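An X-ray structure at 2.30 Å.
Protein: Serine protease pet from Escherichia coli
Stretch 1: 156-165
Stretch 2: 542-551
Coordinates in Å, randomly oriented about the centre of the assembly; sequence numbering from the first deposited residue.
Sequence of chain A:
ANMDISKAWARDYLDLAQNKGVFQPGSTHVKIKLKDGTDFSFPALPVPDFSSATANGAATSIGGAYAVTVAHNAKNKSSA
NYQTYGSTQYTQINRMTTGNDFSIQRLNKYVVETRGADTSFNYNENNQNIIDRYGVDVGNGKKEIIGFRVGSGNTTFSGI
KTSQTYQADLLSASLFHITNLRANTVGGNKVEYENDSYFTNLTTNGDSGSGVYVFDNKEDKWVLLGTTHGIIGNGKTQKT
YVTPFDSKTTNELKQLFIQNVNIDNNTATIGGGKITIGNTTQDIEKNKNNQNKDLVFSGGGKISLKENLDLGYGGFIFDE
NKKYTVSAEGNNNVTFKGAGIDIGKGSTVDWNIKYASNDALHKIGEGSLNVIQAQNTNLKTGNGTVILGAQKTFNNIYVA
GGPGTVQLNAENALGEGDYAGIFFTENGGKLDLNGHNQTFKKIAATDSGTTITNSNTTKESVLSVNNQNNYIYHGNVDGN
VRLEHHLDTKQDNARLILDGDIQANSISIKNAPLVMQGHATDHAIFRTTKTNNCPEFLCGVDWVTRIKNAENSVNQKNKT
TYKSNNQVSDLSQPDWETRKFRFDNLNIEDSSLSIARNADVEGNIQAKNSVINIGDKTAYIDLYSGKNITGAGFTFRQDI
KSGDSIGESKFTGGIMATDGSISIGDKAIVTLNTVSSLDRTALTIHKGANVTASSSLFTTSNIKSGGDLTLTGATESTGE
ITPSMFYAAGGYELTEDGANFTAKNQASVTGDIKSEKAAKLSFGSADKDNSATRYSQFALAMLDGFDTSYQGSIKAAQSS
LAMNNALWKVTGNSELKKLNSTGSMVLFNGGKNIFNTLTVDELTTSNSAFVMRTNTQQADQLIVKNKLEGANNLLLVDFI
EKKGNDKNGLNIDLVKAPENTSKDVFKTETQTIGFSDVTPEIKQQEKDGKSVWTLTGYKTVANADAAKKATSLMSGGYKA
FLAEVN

Stretch 1, residues 156-165: TFSGIKTSQT
Stretch 2, residues 542-551: DWVTRIKNAE

What backbone shapes meet here? Residues 156-157 and 160-161 are strand, joined by a type I' turn from Phe157 to Ile160, with Ser158 (34/62) and Gly159 (80/3) at positive phi; Phe157 N to Ile160 O is 3.0 Å and Ile160 N to Phe157 O is 2.8 Å, both hydrogen bonds. Residues 543-550 form a helix capped by Asp542, whose OD1 accepts from Val544 N at 3.0 Å. The CA atoms approach most closely at Thr162 and Trp543, 5.5 Å apart.

How does Trp543, which has the largest covered area, fit against stretch 1? Its CA-to-CB bond points toward the other stretch, with chi1 p (61°) and chi2 -93°. Thr162, chi1 p, lies over one face of the indole: its CB is 3.7 Å from the centroid of the five-membered ring, 17° off the normal, a CH-pi contact, and CG2 is 3.5 Å from Trp543 CE3. Gln164 CG reaches Trp543 CZ2 at 3.9 Å. Gln164, m at chi1 and chi2, is tied back to Thr162 by hydrogen bonds from N to Thr162 OG1 (2.8 Å) and from NE2 to Thr162 O (3.2 Å).

What does Ile160 touch? Its CA-to-CB bond points toward the helix, and the m,t rotamer brings CD1 to 3.6 Å from Arg546 O, 4.2 Å from Ile547 CG1 and 3.9 Å from Ala550 CB. Nearer its backbone, CG2 is 4.2 Å from Trp543 CB. One side chain thus spans two helical turns.

What completes the apolar packing? Ile547 (m,t) leaves its backbone sideways, but its end comes nearer, placing CD1 3.6 Å from Phe157 CD2. Phe157, chi1 m and chi2 -85°, also has CE2 4.4 Å from Trp543 CZ3. No hydrogen bond crosses between the stretches; the 364 Å² buried, both sides summed, is made by packing contacts, some of them against backbone atoms.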

# COMPACT_ATOMS: atom_id res chain seq x y z
N THR A 156 15.77 30.31 -7.26
CA THR A 156 17.15 30.05 -7.65
C THR A 156 17.68 28.84 -6.91
O THR A 156 17.38 28.67 -5.72
CB THR A 156 18.07 31.26 -7.35
OG1 THR A 156 17.51 32.45 -7.91
CG2 THR A 156 19.45 31.05 -7.94
N PHE A 157 18.46 28.03 -7.61
CA PHE A 157 19.11 26.85 -7.05
C PHE A 157 20.62 26.97 -7.23
O PHE A 157 21.12 26.76 -8.33
CB PHE A 157 18.63 25.54 -7.73
CG PHE A 157 17.15 25.30 -7.62
CD1 PHE A 157 16.61 24.67 -6.51
CD2 PHE A 157 16.29 25.68 -8.65
CE1 PHE A 157 15.23 24.44 -6.42
CE2 PHE A 157 14.91 25.45 -8.56
CZ PHE A 157 14.38 24.84 -7.45
N SER A 158 21.34 27.32 -6.16
CA SER A 158 22.79 27.57 -6.20
C SER A 158 23.25 28.21 -7.50
O SER A 158 24.01 27.61 -8.26
CB SER A 158 23.58 26.27 -5.99
OG SER A 158 23.52 25.85 -4.64
N GLY A 159 22.74 29.40 -7.78
CA GLY A 159 23.21 30.12 -8.95
C GLY A 159 22.60 29.68 -10.26
O GLY A 159 22.97 30.17 -11.31
N ILE A 160 21.67 28.73 -10.20
CA ILE A 160 20.83 28.45 -11.37
C ILE A 160 19.58 29.32 -11.25
O ILE A 160 18.79 29.16 -10.32
CB ILE A 160 20.44 26.98 -11.49
CG1 ILE A 160 21.68 26.11 -11.78
CG2 ILE A 160 19.40 26.80 -12.57
CD1 ILE A 160 21.35 24.64 -11.95
N LYS A 161 19.44 30.26 -12.18
CA LYS A 161 18.32 31.19 -12.16
C LYS A 161 17.20 30.69 -13.05
O LYS A 161 17.33 30.63 -14.27
CB LYS A 161 18.77 32.58 -12.59
CG LYS A 161 20.14 32.97 -12.05
CD LYS A 161 20.57 34.37 -12.49
CE LYS A 161 20.05 35.44 -11.56
NZ LYS A 161 20.67 36.77 -11.81
N THR A 162 16.09 30.33 -12.42
CA THR A 162 14.89 29.90 -13.12
C THR A 162 14.13 31.09 -13.69
O THR A 162 13.39 30.96 -14.67
CB THR A 162 13.94 29.14 -12.20
OG1 THR A 162 13.23 30.07 -11.39
CG2 THR A 162 14.74 28.21 -11.31
N SER A 163 14.32 32.25 -13.05
CA SER A 163 13.57 33.46 -13.35
C SER A 163 12.08 33.24 -13.18
O SER A 163 11.26 33.91 -13.81
CB SER A 163 13.89 33.97 -14.76
OG SER A 163 15.10 34.70 -14.77
N GLN A 164 11.73 32.28 -12.33
CA GLN A 164 10.33 31.97 -12.11
C GLN A 164 9.86 32.52 -10.77
O GLN A 164 10.45 32.24 -9.73
CB GLN A 164 10.08 30.46 -12.16
CG GLN A 164 10.47 29.78 -13.48
CD GLN A 164 9.69 30.30 -14.67
OE1 GLN A 164 8.45 30.30 -14.67
NE2 GLN A 164 10.41 30.75 -15.69
N THR A 165 8.78 33.30 -10.79
CA THR A 165 8.18 33.77 -9.54
C THR A 165 6.72 33.34 -9.49
O THR A 165 6.05 33.26 -10.53
CB THR A 165 8.29 35.30 -9.38
OG1 THR A 165 9.57 35.73 -9.85
CG2 THR A 165 8.18 35.68 -7.92
N ASP A 542 17.57 25.27 -20.81
CA ASP A 542 16.45 25.23 -19.88
C ASP A 542 16.95 25.04 -18.45
O ASP A 542 17.78 24.16 -18.19
CB ASP A 542 15.50 24.09 -20.26
CG ASP A 542 14.14 24.21 -19.62
OD1 ASP A 542 14.02 24.79 -18.52
OD2 ASP A 542 13.17 23.72 -20.24
N TRP A 543 16.45 25.86 -17.54
CA TRP A 543 16.87 25.78 -16.15
C TRP A 543 16.50 24.42 -15.56
O TRP A 543 17.19 23.91 -14.67
CB TRP A 543 16.25 26.91 -15.33
CG TRP A 543 14.74 26.93 -15.27
CD1 TRP A 543 13.90 27.61 -16.10
CD2 TRP A 543 13.91 26.25 -14.32
NE1 TRP A 543 12.59 27.40 -15.73
CE2 TRP A 543 12.57 26.57 -14.64
CE3 TRP A 543 14.16 25.40 -13.24
CZ2 TRP A 543 11.49 26.08 -13.90
CZ3 TRP A 543 13.09 24.92 -12.51
CH2 TRP A 543 11.77 25.26 -12.84
N VAL A 544 15.42 23.84 -16.06
CA VAL A 544 15.02 22.49 -15.71
C VAL A 544 16.12 21.49 -16.07
O VAL A 544 16.51 20.66 -15.26
CB VAL A 544 13.71 22.12 -16.41
CG1 VAL A 544 13.40 20.62 -16.27
CG2 VAL A 544 12.58 22.96 -15.85
N THR A 545 16.62 21.59 -17.30
CA THR A 545 17.76 20.80 -17.76
C THR A 545 19.00 21.10 -16.91
O THR A 545 19.79 20.20 -16.59
CB THR A 545 18.07 21.09 -19.26
OG1 THR A 545 16.96 20.72 -20.08
CG2 THR A 545 19.32 20.33 -19.73
N ARG A 546 19.18 22.37 -16.54
CA ARG A 546 20.39 22.77 -15.81
C ARG A 546 20.43 22.15 -14.42
O ARG A 546 21.50 21.71 -13.95
CB ARG A 546 20.48 24.30 -15.71
CG ARG A 546 20.75 24.99 -17.02
CD ARG A 546 21.28 26.42 -16.80
NE ARG A 546 21.08 27.22 -18.00
CZ ARG A 546 21.63 28.41 -18.23
NH1 ARG A 546 22.46 28.95 -17.34
NH2 ARG A 546 21.37 29.04 -19.36
N ILE A 547 19.28 22.08 -13.77
CA ILE A 547 19.21 21.42 -12.47
C ILE A 547 19.61 19.94 -12.61
O ILE A 547 20.35 19.40 -11.78
CB ILE A 547 17.83 21.51 -11.86
CG1 ILE A 547 17.49 22.97 -11.53
CG2 ILE A 547 17.74 20.63 -10.62
CD1 ILE A 547 15.98 23.20 -11.24
N LYS A 548 19.12 19.28 -13.65
CA LYS A 548 19.45 17.88 -13.89
C LYS A 548 20.95 17.69 -14.18
O LYS A 548 21.55 16.76 -13.65
CB LYS A 548 18.59 17.32 -15.04
CG LYS A 548 19.11 16.04 -15.66
CD LYS A 548 18.15 15.54 -16.73
CE LYS A 548 18.78 14.46 -17.60
NZ LYS A 548 17.86 13.91 -18.64
N ASN A 549 21.53 18.55 -15.00
CA ASN A 549 22.98 18.49 -15.24
C ASN A 549 23.80 18.79 -13.99
O ASN A 549 24.84 18.18 -13.75
CB ASN A 549 23.40 19.47 -16.34
CG ASN A 549 22.87 19.08 -17.70
OD1 ASN A 549 22.58 17.90 -17.97
ND2 ASN A 549 22.74 20.07 -18.58
N ALA A 550 23.33 19.74 -13.19
CA ALA A 550 24.14 20.17 -12.06
C ALA A 550 24.19 19.10 -10.98
O ALA A 550 25.13 19.05 -10.19
CB ALA A 550 23.61 21.47 -11.50
N GLU A 551 23.20 18.22 -10.97
CA GLU A 551 23.16 17.14 -9.98
C GLU A 551 23.47 15.75 -10.61
O GLU A 551 23.35 14.71 -9.95
CB GLU A 551 21.80 17.10 -9.29
CG GLU A 551 21.39 18.42 -8.62
CD GLU A 551 20.07 18.30 -7.88
OE1 GLU A 551 19.10 17.78 -8.47
OE2 GLU A 551 20.01 18.70 -6.70